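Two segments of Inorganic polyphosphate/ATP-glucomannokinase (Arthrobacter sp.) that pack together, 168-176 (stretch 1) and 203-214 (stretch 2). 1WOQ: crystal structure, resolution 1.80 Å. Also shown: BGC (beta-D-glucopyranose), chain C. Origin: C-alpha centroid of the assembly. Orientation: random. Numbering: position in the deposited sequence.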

# COMPACT_ATOMS: atom_id res chain seq x y z
N GLU A 168 -4.99 -7.73 -7.68
CA GLU A 168 -4.11 -8.56 -6.85
C GLU A 168 -3.06 -9.27 -7.68
O GLU A 168 -2.94 -10.49 -7.64
N LEU A 169 -2.28 -8.49 -8.43
CA LEU A 169 -1.24 -9.03 -9.31
C LEU A 169 -0.11 -9.74 -8.58
O LEU A 169 0.71 -10.41 -9.21
N GLY A 170 -0.05 -9.58 -7.26
CA GLY A 170 0.98 -10.26 -6.50
C GLY A 170 0.63 -11.73 -6.41
O GLY A 170 1.45 -12.55 -6.00
N HIS A 171 -0.58 -12.07 -6.83
CA HIS A 171 -1.04 -13.45 -6.78
C HIS A 171 -1.23 -14.10 -8.14
O HIS A 171 -1.91 -15.12 -8.26
N LEU A 172 -0.63 -13.50 -9.15
CA LEU A 172 -0.65 -14.08 -10.48
C LEU A 172 0.20 -15.33 -10.29
O LEU A 172 1.09 -15.34 -9.44
N GLU A 173 -0.07 -16.37 -11.05
CA GLU A 173 0.75 -17.57 -10.96
C GLU A 173 1.83 -17.39 -12.01
O GLU A 173 1.54 -16.99 -13.13
N ILE A 174 3.08 -17.67 -11.64
CA ILE A 174 4.18 -17.54 -12.59
C ILE A 174 5.15 -18.69 -12.36
O ILE A 174 5.63 -18.90 -11.25
N ASP A 175 5.39 -19.44 -13.43
CA ASP A 175 6.28 -20.60 -13.38
C ASP A 175 5.93 -21.58 -12.26
O ASP A 175 6.79 -22.03 -11.50
N GLY A 176 4.64 -21.90 -12.16
CA GLY A 176 4.16 -22.86 -11.18
C GLY A 176 3.96 -22.39 -9.75
O GLY A 176 3.59 -23.18 -8.89
N GLN A 203 12.58 -9.86 -13.80
CA GLN A 203 12.52 -9.76 -15.26
C GLN A 203 11.34 -10.60 -15.73
O GLN A 203 10.57 -10.19 -16.59
N ARG A 204 11.22 -11.79 -15.15
CA ARG A 204 10.13 -12.70 -15.50
C ARG A 204 8.79 -12.11 -15.11
O ARG A 204 7.85 -12.12 -15.91
N TYR A 205 8.69 -11.61 -13.88
CA TYR A 205 7.44 -11.03 -13.39
C TYR A 205 6.99 -9.82 -14.20
O TYR A 205 5.87 -9.79 -14.71
N PHE A 206 7.86 -8.83 -14.32
CA PHE A 206 7.50 -7.63 -15.06
C PHE A 206 7.26 -7.85 -16.55
O PHE A 206 6.38 -7.23 -17.13
N SER A 207 8.03 -8.74 -17.17
CA SER A 207 7.82 -9.00 -18.59
C SER A 207 6.47 -9.71 -18.78
O SER A 207 5.78 -9.50 -19.77
N HIS A 208 6.10 -10.55 -17.82
CA HIS A 208 4.82 -11.24 -17.91
C HIS A 208 3.67 -10.24 -17.76
O HIS A 208 2.74 -10.24 -18.55
N VAL A 209 3.76 -9.39 -16.75
CA VAL A 209 2.73 -8.39 -16.50
C VAL A 209 2.67 -7.39 -17.67
O VAL A 209 1.60 -6.89 -18.02
N GLU A 210 3.82 -7.13 -18.26
CA GLU A 210 3.93 -6.22 -19.40
C GLU A 210 3.13 -6.81 -20.56
O GLU A 210 2.43 -6.08 -21.28
N PHE A 211 3.22 -8.12 -20.74
CA PHE A 211 2.48 -8.78 -21.82
C PHE A 211 0.99 -8.76 -21.50
O PHE A 211 0.15 -8.59 -22.39
N LEU A 212 0.66 -8.92 -20.23
CA LEU A 212 -0.74 -8.93 -19.81
C LEU A 212 -1.46 -7.59 -19.98
O LEU A 212 -2.64 -7.56 -20.33
N PHE A 213 -0.76 -6.48 -19.76
CA PHE A 213 -1.42 -5.17 -19.81
C PHE A 213 -0.80 -4.04 -20.63
O PHE A 213 -1.39 -2.96 -20.69
N SER A 214 0.37 -4.26 -21.23
CA SER A 214 1.02 -3.21 -22.02
C SER A 214 0.90 -1.86 -21.32
O SER A 214 0.36 -0.90 -21.88

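Stretch 1 runs through a short 3-10 segment (169-170) into a strand (173-174), and it packs against one side of the helix of stretch 2, burying 482 Å² in total. Two CA registrations fix the alignment: the CA of Leu169 lies 8.2 Å from the CA of Val209, and the CA of Ile174 lies 7.3 Å from the CA of Tyr205. Stretch 1 therefore advances in sequence while its helix partners step backward.

Glu168 takes no part in the contact. Its CA-to-CB bond points away from the helix, and with chi1 and chi2 both m its carboxylate reaches the bound glucose: BGC O2 donates to Glu168 OE1 and BGC O3 to Glu168 OE2, each over 2.6 Å.

Leu169 points toward the helix. Its chi1 of -91° and chi2 of 29° both fall between the usual wells. Its CD2 lies 4.3 Å from Val209 CG1 and 4.5 Å from Phe213 CE2, a loose apolar fit. The stronger tie is polar: Tyr205 OH donates a hydrogen bond to Leu169 O at 2.8 Å, and the carbonyl oxygen lies at the ring edge, near its plane. Tyr205 leaves its CA sideways, yet with chi1 t its hydroxyl end comes nearer to stretch 1. The same hydroxyl, Tyr205 OH, is 3.9 Å from Gly170 N, which is a contact only.

His171, chi1 m, again points away from the helix and serves the sugar. Its NE2 donates to BGC O2 at 2.8 Å, with an N-H...acceptor angle of 141°, and to BGC O1 at 3.2 Å; O2 sits at the edge of the imidazole, near its plane. Binding glucose suits an enzyme named glucomannokinase.

Leu172 turns back toward the helix in an m, t rotamer, which places CD1 among several helix side chains. Leu172 CD1 is 3.7 Å from Val209 CG2, 3.9 Å from Leu212 CD1, 4.3 Å from His208 ND1 and 4.4 Å from Tyr205 CE1. These partners span residues 205 to 212, about two helical turns, so a single methyl meets both.

Glu173, extended with chi1 and chi2 t, points away, whereas the next strand residue, Ile174, points toward the helix, the alternation expected of a strand. Ile174 has the largest covered area of either stretch, 82 Å². Its m, t rotamer carries CD1 to 3.3 Å from Tyr205 CD1, a tight approach, and to 3.9 Å from His208 ND1. Its CG2 lies over one face of the Arg204 guanidinium, 3.5 Å from Arg204 NH1.

Asp175 has positive phi (52°) and a sideways CA-to-CB bond, but its carboxylate end comes nearer the helix. Asp175 OD1 forms a salt bridge with Arg204 NH1 at 3.1 Å, at the edge of the guanidinium and near its plane; a weak hydrogen bond from Arg204 NH1 to Asp175 OD2, 3.3 Å and 156°, belongs to the same pairing. Gly176, with phi of 80°, makes no contact with the helix.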

# COMPACT_ATOMS: atom_id res chain seq x y z
CB GLU A 168 -4.95 -9.59 -6.07
CG GLU A 168 -5.73 -9.01 -4.89
CD GLU A 168 -4.84 -8.67 -3.70
OE1 GLU A 168 -3.81 -9.36 -3.52
OE2 GLU A 168 -5.18 -7.74 -2.94
CB LEU A 169 -0.68 -7.91 -10.20
CG LEU A 169 -1.34 -7.70 -11.57
CD1 LEU A 169 -2.80 -8.11 -11.55
CD2 LEU A 169 -1.18 -6.25 -11.99
CB HIS A 171 -2.30 -13.55 -5.91
CG HIS A 171 -2.03 -13.23 -4.47
ND1 HIS A 171 -1.15 -13.97 -3.71
CD2 HIS A 171 -2.43 -12.21 -3.69
CE1 HIS A 171 -1.03 -13.41 -2.52
NE2 HIS A 171 -1.79 -12.34 -2.48
CB LEU A 172 0.07 -13.17 -11.48
CG LEU A 172 -0.60 -11.90 -11.97
CD1 LEU A 172 0.43 -11.03 -12.70
CD2 LEU A 172 -1.75 -12.26 -12.90
CB GLU A 173 -0.06 -18.82 -11.26
CG GLU A 173 0.79 -20.08 -11.31
CD GLU A 173 -0.00 -21.28 -11.74
OE1 GLU A 173 0.47 -22.01 -12.64
OE2 GLU A 173 -1.09 -21.51 -11.17
CB ILE A 174 4.92 -16.20 -12.41
CG1 ILE A 174 3.97 -15.04 -12.72
CG2 ILE A 174 6.12 -16.14 -13.35
CD1 ILE A 174 4.59 -13.68 -12.57
CB ASP A 175 7.74 -20.13 -13.28
CG ASP A 175 8.18 -19.37 -14.52
OD1 ASP A 175 7.78 -19.77 -15.63
OD2 ASP A 175 8.92 -18.37 -14.39
CB GLN A 203 13.81 -10.30 -15.89
CG GLN A 203 13.79 -10.44 -17.42
CD GLN A 203 13.59 -9.12 -18.14
OE1 GLN A 203 14.09 -8.09 -17.71
NE2 GLN A 203 12.88 -9.16 -19.26
CB ARG A 204 10.32 -14.05 -14.79
CG ARG A 204 9.25 -15.08 -15.14
CD ARG A 204 9.29 -15.42 -16.62
NE ARG A 204 8.06 -15.08 -17.32
CZ ARG A 204 6.96 -15.84 -17.32
NH1 ARG A 204 6.94 -16.98 -16.65
NH2 ARG A 204 5.89 -15.44 -17.98
CB TYR A 205 7.58 -10.62 -11.91
CG TYR A 205 6.29 -10.07 -11.33
CD1 TYR A 205 5.28 -10.92 -10.89
CD2 TYR A 205 6.07 -8.69 -11.26
CE1 TYR A 205 4.07 -10.41 -10.40
CE2 TYR A 205 4.87 -8.18 -10.78
CZ TYR A 205 3.87 -9.04 -10.35
OH TYR A 205 2.67 -8.54 -9.88
CB PHE A 206 8.53 -6.52 -14.85
CG PHE A 206 8.44 -5.88 -13.49
CD1 PHE A 206 9.30 -6.27 -12.47
CD2 PHE A 206 7.47 -4.92 -13.22
CE1 PHE A 206 9.19 -5.71 -11.19
CE2 PHE A 206 7.35 -4.36 -11.95
CZ PHE A 206 8.22 -4.76 -10.93
CB SER A 207 8.97 -9.83 -19.19
OG SER A 207 9.03 -11.12 -18.61
CB HIS A 208 4.69 -12.31 -16.82
CG HIS A 208 3.38 -13.05 -16.86
ND1 HIS A 208 2.52 -13.09 -15.78
CD2 HIS A 208 2.78 -13.75 -17.84
CE1 HIS A 208 1.45 -13.79 -16.10
NE2 HIS A 208 1.58 -14.21 -17.35
CB VAL A 209 2.99 -7.64 -15.17
CG1 VAL A 209 1.97 -6.52 -14.97
CG2 VAL A 209 2.92 -8.63 -14.01
CB GLU A 210 5.41 -6.07 -19.76
CG GLU A 210 5.70 -5.39 -21.07
CD GLU A 210 7.18 -5.11 -21.22
OE1 GLU A 210 7.64 -4.10 -20.66
OE2 GLU A 210 7.87 -5.92 -21.88
CB PHE A 211 2.96 -10.22 -22.00
CG PHE A 211 2.26 -10.95 -23.13
CD1 PHE A 211 1.01 -11.53 -22.94
CD2 PHE A 211 2.85 -11.01 -24.39
CE1 PHE A 211 0.35 -12.16 -23.99
CE2 PHE A 211 2.19 -11.64 -25.45
CZ PHE A 211 0.94 -12.22 -25.24
CB LEU A 212 -0.86 -9.37 -18.34
CG LEU A 212 -0.50 -10.81 -17.99
CD1 LEU A 212 -0.63 -11.02 -16.48
CD2 LEU A 212 -1.44 -11.76 -18.74
CB PHE A 213 -1.64 -4.67 -18.38
CG PHE A 213 -2.64 -5.48 -17.61
CD1 PHE A 213 -3.99 -5.42 -17.94
CD2 PHE A 213 -2.23 -6.33 -16.60
CE1 PHE A 213 -4.92 -6.20 -17.26
CE2 PHE A 213 -3.15 -7.12 -15.91
CZ PHE A 213 -4.50 -7.05 -16.25
CB SER A 214 0.40 -3.12 -23.41
OG SER A 214 0.67 -4.30 -24.16
C2 BGC C . -1.95 -9.07 -0.60
C3 BGC C . -2.29 -7.69 -1.18
C4 BGC C . -1.31 -6.64 -0.63
C5 BGC C . 0.13 -7.09 -0.89
C6 BGC C . 1.18 -6.15 -0.31
C1 BGC C . -0.48 -9.39 -0.90
O1 BGC C . -0.13 -10.62 -0.36
O2 BGC C . -2.79 -10.06 -1.18
O3 BGC C . -3.62 -7.34 -0.84
O4 BGC C . -1.55 -5.38 -1.26
O5 BGC C . 0.36 -8.39 -0.31
O6 BGC C . 0.95 -5.92 1.07